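Local coordinates for protein putative oxidoreductase (Thermus thermophilus, PDB 2ISM) that is a putative oxidoreductase of the six-bladed beta-propeller type, with a calcium ion bound in the model, at residues B[38-43]-B[84-89]; B[65-70]-B[75-80]. One frame throughout, in Å; residues are numbered along the deposited sequence.

Interaction 1: B[38-43]-B[84-89]; sequences FLPDGG and PRFPQE
The hairpin turn carrying Leu-39 and Pro-40 packs on Phe-86 and Pro-87, which lie in the corresponding loop of the next blade of a beta-propeller. Each loop joins the first two strands of its blade. The contact is apolar and small, and no hydrogen bond crosses it.

The Phe-86 ring takes most of the touching. Leu-39 brings up its CD2 branch, which approaches the ring obliquely, 3.5 Å from Phe-86 CE2. Pro-40 comes to the ring edge near its plane, with CD 3.7 Å from Phe-86 CE2. The two side chains cross at about a right angle. The Phe-86 ring swings away from its own backbone N (chi1 -175°) to meet this turn. Pro-40 CG also lies 4.1 Å from Pro-87 CD, and the two proline side chains slide past each other in opposite directions.

Leu-39 to Gly-42 form a type I beta turn, closed by a bond from Gly-42 N to Leu-39 O of 2.9 Å. Leu-39 is buried and also rests on Leu-45 and Leu-55 of its own blade, whereas Pro-40 lies at the surface. In the other loop, Arg-85 NH2 makes a salt bridge with Glu-89 OE2 at 2.9 Å, meeting it from above the carboxylate plane, 45° out of it. His-112 meets the Phe-86 ring edge-to-face. The peptide bond between Phe-86 and Pro-87 is cis, and it folds the proline back so that Pro-87 CB sits 3.9 Å above the centre of the Phe-86 ring.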
ATOM      1  N   PHE B  38      -6.884  -0.964  16.936  1.00 15.42           N
ATOM      2  CA  PHE B  38      -6.594  -2.349  16.591  1.00 16.38           C
ATOM      3  C   PHE B  38      -5.839  -3.040  17.716  1.00 17.93           C
ATOM      4  O   PHE B  38      -4.725  -2.653  18.059  1.00 18.52           O
ATOM      5  CB  PHE B  38      -5.778  -2.388  15.295  1.00 17.92           C
ATOM      6  CG  PHE B  38      -6.478  -1.750  14.123  1.00 22.48           C
ATOM      7  CD1 PHE B  38      -7.378  -2.478  13.352  1.00 27.60           C
ATOM      8  CD2 PHE B  38      -6.262  -0.409  13.811  1.00 23.74           C
ATOM      9  CE1 PHE B  38      -8.058  -1.883  12.288  1.00 22.34           C
ATOM     10  CE2 PHE B  38      -6.937   0.197  12.750  1.00 20.61           C
ATOM     11  CZ  PHE B  38      -7.836  -0.544  11.987  1.00 25.58           C
ATOM     12  N   LEU B  39      -6.463  -4.059  18.298  1.00 17.47           N
ATOM     13  CA  LEU B  39      -5.851  -4.805  19.386  1.00 23.12           C
ATOM     14  C   LEU B  39      -4.797  -5.750  18.832  1.00 24.84           C
ATOM     15  O   LEU B  39      -4.972  -6.330  17.763  1.00 19.01           O
ATOM     16  CB  LEU B  39      -6.911  -5.610  20.141  1.00 20.59           C
ATOM     17  CG  LEU B  39      -7.978  -4.794  20.876  1.00 26.52           C
ATOM     18  CD1 LEU B  39      -9.075  -5.717  21.386  1.00 29.33           C
ATOM     19  CD2 LEU B  39      -7.339  -4.032  22.020  1.00 15.54           C
ATOM     20  N   PRO B  40      -3.686  -5.921  19.562  1.00 28.90           N
ATOM     21  CA  PRO B  40      -2.604  -6.808  19.123  1.00 31.43           C
ATOM     22  C   PRO B  40      -3.051  -8.237  18.796  1.00 31.42           C
ATOM     23  O   PRO B  40      -2.478  -8.886  17.921  1.00 29.52           O
ATOM     24  CB  PRO B  40      -1.612  -6.748  20.289  1.00 31.25           C
ATOM     25  CG  PRO B  40      -2.479  -6.412  21.474  1.00 36.48           C
ATOM     26  CD  PRO B  40      -3.412  -5.375  20.902  1.00 27.76           C
ATOM     27  N   ASP B  41      -4.082  -8.716  19.484  1.00 34.02           N
ATOM     28  CA  ASP B  41      -4.579 -10.070  19.254  1.00 39.03           C
ATOM     29  C   ASP B  41      -5.548 -10.197  18.083  1.00 37.38           C
ATOM     30  O   ASP B  41      -6.118 -11.263  17.862  1.00 41.15           O
ATOM     31  CB  ASP B  41      -5.243 -10.606  20.523  1.00 45.31           C
ATOM     32  CG  ASP B  41      -6.175  -9.601  21.159  1.00 52.85           C
ATOM     33  OD1 ASP B  41      -5.675  -8.611  21.738  1.00 56.70           O
ATOM     34  OD2 ASP B  41      -7.405  -9.794  21.073  1.00 57.14           O
ATOM     35  N   GLY B  42      -5.738  -9.115  17.335  1.00 34.39           N
ATOM     36  CA  GLY B  42      -6.635  -9.166  16.194  1.00 31.54           C
ATOM     37  C   GLY B  42      -7.961  -8.446  16.377  1.00 30.92           C
ATOM     38  O   GLY B  42      -8.572  -8.010  15.402  1.00 30.52           O
ATOM     39  N   GLY B  43      -8.415  -8.327  17.620  1.00 27.53           N
ATOM     40  CA  GLY B  43      -9.674  -7.651  17.877  1.00 25.23           C
ATOM     41  C   GLY B  43      -9.656  -6.203  17.416  1.00 23.85           C
ATOM     42  O   GLY B  43      -8.615  -5.672  17.036  1.00 21.93           O
ATOM     43  N   PRO B  84       0.751   3.290  24.014  1.00 14.49           N
ATOM     44  CA  PRO B  84       1.841   2.828  23.144  1.00 16.38           C
ATOM     45  C   PRO B  84       2.409   1.456  23.516  1.00 21.01           C
ATOM     46  O   PRO B  84       2.848   0.705  22.644  1.00 20.08           O
ATOM     47  CB  PRO B  84       2.879   3.939  23.281  1.00 18.98           C
ATOM     48  CG  PRO B  84       2.030   5.150  23.442  1.00 17.88           C
ATOM     49  CD  PRO B  84       0.982   4.679  24.442  1.00 10.23           C
ATOM     50  N   ARG B  85       2.403   1.135  24.808  1.00 21.02           N
ATOM     51  CA  ARG B  85       2.925  -0.147  25.281  1.00 21.92           C
ATOM     52  C   ARG B  85       1.824  -1.133  25.677  1.00 20.36           C
ATOM     53  O   ARG B  85       2.016  -1.988  26.542  1.00 22.36           O
ATOM     54  CB  ARG B  85       3.879   0.079  26.459  1.00 23.28           C
ATOM     55  CG  ARG B  85       5.072   0.961  26.106  1.00 29.22           C
ATOM     56  CD  ARG B  85       6.183   0.882  27.145  1.00 34.52           C
ATOM     57  NE  ARG B  85       5.796   1.427  28.444  1.00 38.02           N
ATOM     58  CZ  ARG B  85       5.493   2.704  28.659  1.00 41.96           C
ATOM     59  NH1 ARG B  85       5.528   3.577  27.661  1.00 42.08           N
ATOM     60  NH2 ARG B  85       5.164   3.112  29.878  1.00 35.45           N
ATOM     61  N   PHE B  86       0.672  -1.004  25.032  1.00 19.63           N
ATOM     62  CA  PHE B  86      -0.473  -1.883  25.274  1.00 19.65           C
ATOM     63  C   PHE B  86      -0.079  -3.286  24.801  1.00 23.16           C
ATOM     64  O   PHE B  86       0.542  -3.432  23.752  1.00 21.02           O
ATOM     65  CB  PHE B  86      -1.665  -1.368  24.459  1.00 20.35           C
ATOM     66  CG  PHE B  86      -2.945  -2.107  24.703  1.00 19.14           C
ATOM     67  CD1 PHE B  86      -3.801  -1.721  25.732  1.00 24.02           C
ATOM     68  CD2 PHE B  86      -3.307  -3.180  23.897  1.00 22.45           C
ATOM     69  CE1 PHE B  86      -5.004  -2.394  25.953  1.00 18.31           C
ATOM     70  CE2 PHE B  86      -4.507  -3.861  24.111  1.00 20.64           C
ATOM     71  CZ  PHE B  86      -5.356  -3.465  25.141  1.00 18.14           C
ATOM     72  N   PRO B  87      -0.445  -4.348  25.555  1.00 21.91           N
ATOM     73  CA  PRO B  87      -1.183  -4.366  26.820  1.00 25.58           C
ATOM     74  C   PRO B  87      -0.336  -4.364  28.101  1.00 26.90           C
ATOM     75  O   PRO B  87      -0.891  -4.431  29.200  1.00 26.72           O
ATOM     76  CB  PRO B  87      -2.014  -5.638  26.689  1.00 24.66           C
ATOM     77  CG  PRO B  87      -1.053  -6.562  26.031  1.00 23.45           C
ATOM     78  CD  PRO B  87      -0.408  -5.691  24.958  1.00 25.19           C
ATOM     79  N   GLN B  88       0.991  -4.299  27.973  1.00 26.23           N
ATOM     80  CA  GLN B  88       1.855  -4.260  29.159  1.00 31.40           C
ATOM     81  C   GLN B  88       1.334  -3.144  30.051  1.00 28.61           C
ATOM     82  O   GLN B  88       1.285  -3.270  31.272  1.00 24.46           O
ATOM     83  CB  GLN B  88       3.313  -3.981  28.784  1.00 36.50           C
ATOM     84  CG  GLN B  88       4.001  -2.983  29.720  1.00 48.92           C
ATOM     85  CD  GLN B  88       5.455  -3.313  29.987  1.00 55.89           C
ATOM     86  OE1 GLN B  88       6.305  -2.423  30.042  1.00 61.56           O
ATOM     87  NE2 GLN B  88       5.746  -4.596  30.172  1.00 60.97           N
ATOM     88  N   GLU B  89       0.984  -2.031  29.416  1.00 26.00           N
ATOM     89  CA  GLU B  89       0.393  -0.892  30.103  1.00 24.79           C
ATOM     90  C   GLU B  89      -1.021  -1.064  29.561  1.00 22.30           C
ATOM     91  O   GLU B  89      -1.329  -0.606  28.463  1.00 18.76           O
ATOM     92  CB  GLU B  89       1.012   0.419  29.611  1.00 25.76           C
ATOM     93  CG  GLU B  89       2.512   0.540  29.871  1.00 31.02           C
ATOM     94  CD  GLU B  89       2.847   0.822  31.326  1.00 36.94           C
ATOM     95  OE1 GLU B  89       1.931   0.786  32.177  1.00 34.67           O
ATOM     96  OE2 GLU B  89       4.035   1.076  31.619  1.00 39.55           O
TER

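Interaction 2: B[65-70]-B[75-80]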
ATOM      1  N   ALA B  65     -17.012  -1.363  26.641  1.00 17.57           N
ATOM      2  CA  ALA B  65     -17.271  -0.454  27.745  1.00 19.98           C
ATOM      3  C   ALA B  65     -18.372   0.527  27.391  1.00 19.73           C
ATOM      4  O   ALA B  65     -18.629   0.811  26.219  1.00 18.10           O
ATOM      5  CB  ALA B  65     -16.004   0.310  28.104  1.00 21.57           C
ATOM      6  N   GLU B  66     -19.044   1.029  28.413  1.00 18.41           N
ATOM      7  CA  GLU B  66     -20.082   2.014  28.198  1.00 23.35           C
ATOM      8  C   GLU B  66     -19.685   3.205  29.052  1.00 25.13           C
ATOM      9  O   GLU B  66     -19.418   3.057  30.245  1.00 24.65           O
ATOM     10  CB  GLU B  66     -21.445   1.475  28.627  1.00 28.45           C
ATOM     11  CG  GLU B  66     -22.605   2.322  28.138  1.00 44.47           C
ATOM     12  CD  GLU B  66     -23.937   1.610  28.254  1.00 53.41           C
ATOM     13  OE1 GLU B  66     -24.059   0.488  27.714  1.00 56.27           O
ATOM     14  OE2 GLU B  66     -24.861   2.172  28.880  1.00 59.63           O
ATOM     15  N   LEU B  67     -19.620   4.379  28.436  1.00 21.29           N
ATOM     16  CA  LEU B  67     -19.243   5.589  29.154  1.00 19.78           C
ATOM     17  C   LEU B  67     -20.341   6.637  29.064  1.00 18.61           C
ATOM     18  O   LEU B  67     -20.978   6.796  28.025  1.00 17.99           O
ATOM     19  CB  LEU B  67     -17.947   6.167  28.576  1.00 18.91           C
ATOM     20  CG  LEU B  67     -16.694   5.288  28.626  1.00 27.29           C
ATOM     21  CD1 LEU B  67     -15.583   5.929  27.810  1.00 23.47           C
ATOM     22  CD2 LEU B  67     -16.257   5.103  30.068  1.00 29.55           C
ATOM     23  N   SER B  68     -20.567   7.339  30.168  1.00 18.33           N
ATOM     24  CA  SER B  68     -21.562   8.397  30.200  1.00 18.62           C
ATOM     25  C   SER B  68     -20.979   9.553  29.401  1.00 17.74           C
ATOM     26  O   SER B  68     -19.848   9.971  29.640  1.00 21.70           O
ATOM     27  CB  SER B  68     -21.818   8.844  31.643  1.00 23.47           C
ATOM     28  OG  SER B  68     -22.588  10.036  31.680  1.00 32.32           O
ATOM     29  N   VAL B  69     -21.735  10.058  28.437  1.00 16.41           N
ATOM     30  CA  VAL B  69     -21.253  11.172  27.638  1.00 15.24           C
ATOM     31  C   VAL B  69     -22.402  12.118  27.343  1.00 19.05           C
ATOM     32  O   VAL B  69     -23.573  11.764  27.511  1.00 15.19           O
ATOM     33  CB  VAL B  69     -20.648  10.703  26.285  1.00 13.44           C
ATOM     34  CG1 VAL B  69     -19.516   9.709  26.522  1.00  9.24           C
ATOM     35  CG2 VAL B  69     -21.729  10.084  25.420  1.00 14.74           C
ATOM     36  N   TYR B  70     -22.046  13.324  26.915  1.00 16.76           N
ATOM     37  CA  TYR B  70     -23.008  14.357  26.555  1.00 18.43           C
ATOM     38  C   TYR B  70     -23.126  14.266  25.045  1.00 21.98           C
ATOM     39  O   TYR B  70     -22.303  14.827  24.321  1.00 22.84           O
ATOM     40  CB  TYR B  70     -22.458  15.732  26.932  1.00 19.01           C
ATOM     41  CG  TYR B  70     -23.396  16.880  26.650  1.00 19.97           C
ATOM     42  CD1 TYR B  70     -24.559  17.054  27.401  1.00 20.93           C
ATOM     43  CD2 TYR B  70     -23.104  17.820  25.659  1.00 18.56           C
ATOM     44  CE1 TYR B  70     -25.404  18.137  27.180  1.00 17.16           C
ATOM     45  CE2 TYR B  70     -23.943  18.910  25.430  1.00 18.40           C
ATOM     46  CZ  TYR B  70     -25.090  19.061  26.199  1.00 20.35           C
ATOM     47  OH  TYR B  70     -25.909  20.147  26.009  1.00 20.32           O
ATOM     48  N   SER B  75     -20.811  16.395  19.787  1.00 12.00           N
ATOM     49  CA  SER B  75     -20.150  15.859  20.976  1.00 10.35           C
ATOM     50  C   SER B  75     -20.588  14.458  21.417  1.00 12.32           C
ATOM     51  O   SER B  75     -21.573  13.915  20.918  1.00 16.17           O
ATOM     52  CB  SER B  75     -20.340  16.838  22.144  1.00 11.41           C
ATOM     53  OG  SER B  75     -19.761  18.102  21.854  1.00 13.58           O
ATOM     54  N   GLY B  76     -19.840  13.892  22.365  1.00  9.33           N
ATOM     55  CA  GLY B  76     -20.131  12.566  22.899  1.00  9.05           C
ATOM     56  C   GLY B  76     -18.830  11.803  23.072  1.00 12.15           C
ATOM     57  O   GLY B  76     -17.852  12.360  23.572  1.00 12.84           O
ATOM     58  N   LEU B  77     -18.809  10.533  22.675  1.00 10.58           N
ATOM     59  CA  LEU B  77     -17.590   9.737  22.759  1.00  9.50           C
ATOM     60  C   LEU B  77     -16.758   9.722  21.483  1.00 11.71           C
ATOM     61  O   LEU B  77     -16.974   8.891  20.600  1.00 11.84           O
ATOM     62  CB  LEU B  77     -17.910   8.259  22.972  1.00  9.48           C
ATOM     63  CG  LEU B  77     -16.703   7.314  22.942  1.00 10.01           C
ATOM     64  CD1 LEU B  77     -15.696   7.700  24.027  1.00 12.22           C
ATOM     65  CD2 LEU B  77     -17.184   5.884  23.146  1.00 10.39           C
ATOM     66  N   LEU B  78     -15.800  10.635  21.383  1.00 12.18           N
ATOM     67  CA  LEU B  78     -15.004  10.710  20.168  1.00  8.64           C
ATOM     68  C   LEU B  78     -13.711  10.092  19.624  1.00  9.60           C
ATOM     69  O   LEU B  78     -13.733   9.415  18.596  1.00 11.33           O
ATOM     70  CB  LEU B  78     -14.716  12.216  20.086  1.00  9.56           C
ATOM     71  CG  LEU B  78     -15.960  13.078  20.372  1.00 10.67           C
ATOM     72  CD1 LEU B  78     -15.575  14.550  20.450  1.00 11.52           C
ATOM     73  CD2 LEU B  78     -17.025  12.848  19.285  1.00 11.97           C
ATOM     74  N   GLY B  79     -12.594  10.335  20.306  1.00  7.89           N
ATOM     75  CA  GLY B  79     -11.307   9.817  19.861  1.00  9.77           C
ATOM     76  C   GLY B  79     -11.040   8.600  20.724  1.00 12.26           C
ATOM     77  O   GLY B  79     -11.575   8.478  21.831  1.00 11.95           O
ATOM     78  N   LEU B  80     -10.189   7.707  20.224  1.00  8.79           N
ATOM     79  CA  LEU B  80      -9.845   6.478  20.939  1.00 12.72           C
ATOM     80  C   LEU B  80      -8.421   6.069  20.557  1.00 12.97           C
ATOM     81  O   LEU B  80      -8.053   6.144  19.387  1.00 13.11           O
ATOM     82  CB  LEU B  80     -10.819   5.363  20.537  1.00 12.44           C
ATOM     83  CG  LEU B  80     -10.839   4.049  21.315  1.00 18.93           C
ATOM     84  CD1 LEU B  80     -11.481   4.270  22.677  1.00 19.23           C
ATOM     85  CD2 LEU B  80     -11.624   3.009  20.528  1.00 21.76           C
TER
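Leu-67 and Val-69 make the apolar part of this buried contact, and both meet Leu-77. Leu-67 CD1 lies 4.2 Å from Leu-77 CD1, and the two side chains pass at a slant. Val-69 CG1 comes 4.2 Å from Leu-77 CB. Leu-77 CG stands anti to its backbone N (chi1 174°), and its CD1 branch reaches Leu-67.

Other packing is side chain on backbone. Val-69 rests on the peptide that joins Gly-76 to Leu-77. Its CB is 3.9 Å from Gly-76 C, and its CG1 is 4.0 Å from Leu-77 N. Ser-75 CB lies 3.6 Å from Tyr-70 O.

No hydrogen bond links the two segments. Tyr-70 O and Gly-76 N are 3.3 Å apart, but the angle is poor. Gly-76 N bonds to Thr-97 OG1, and the backbones of Tyr-70 and Gly-76 both bond to Thr-97. Ser-75 OG is held by Ser-136 OG and Gly-133 O. Tyr-70 OH bonds to Pro-131 O.

The chain here leaves strand 60-66, the outermost strand of one blade, and turns back to enter strand 77-82, the first strand of the next. Such a connection from the last strand of one four-stranded blade to the first strand of the next is typical of the beta-propeller fold.

How the interactions relate
From the N terminus, the chain passes through strand 33-38 and makes the turn of interaction 1. It then completes its blade with strands 44-48, 52-57 and 60-66. Segments 65-70 and 75-80 follow, and interaction 2 closes a short loop between them. The chain runs on through strand 77-82 to 84-89, where interaction 1 closes the longer loop. Interaction 2 is thus nested inside interaction 1. Their centres are about 20 Å apart; they adjoin along the chain but do not otherwise touch. Both join the same pair of neighbouring blades: interaction 2 where the chain passes from one to the next, interaction 1 at the loops after their first strands.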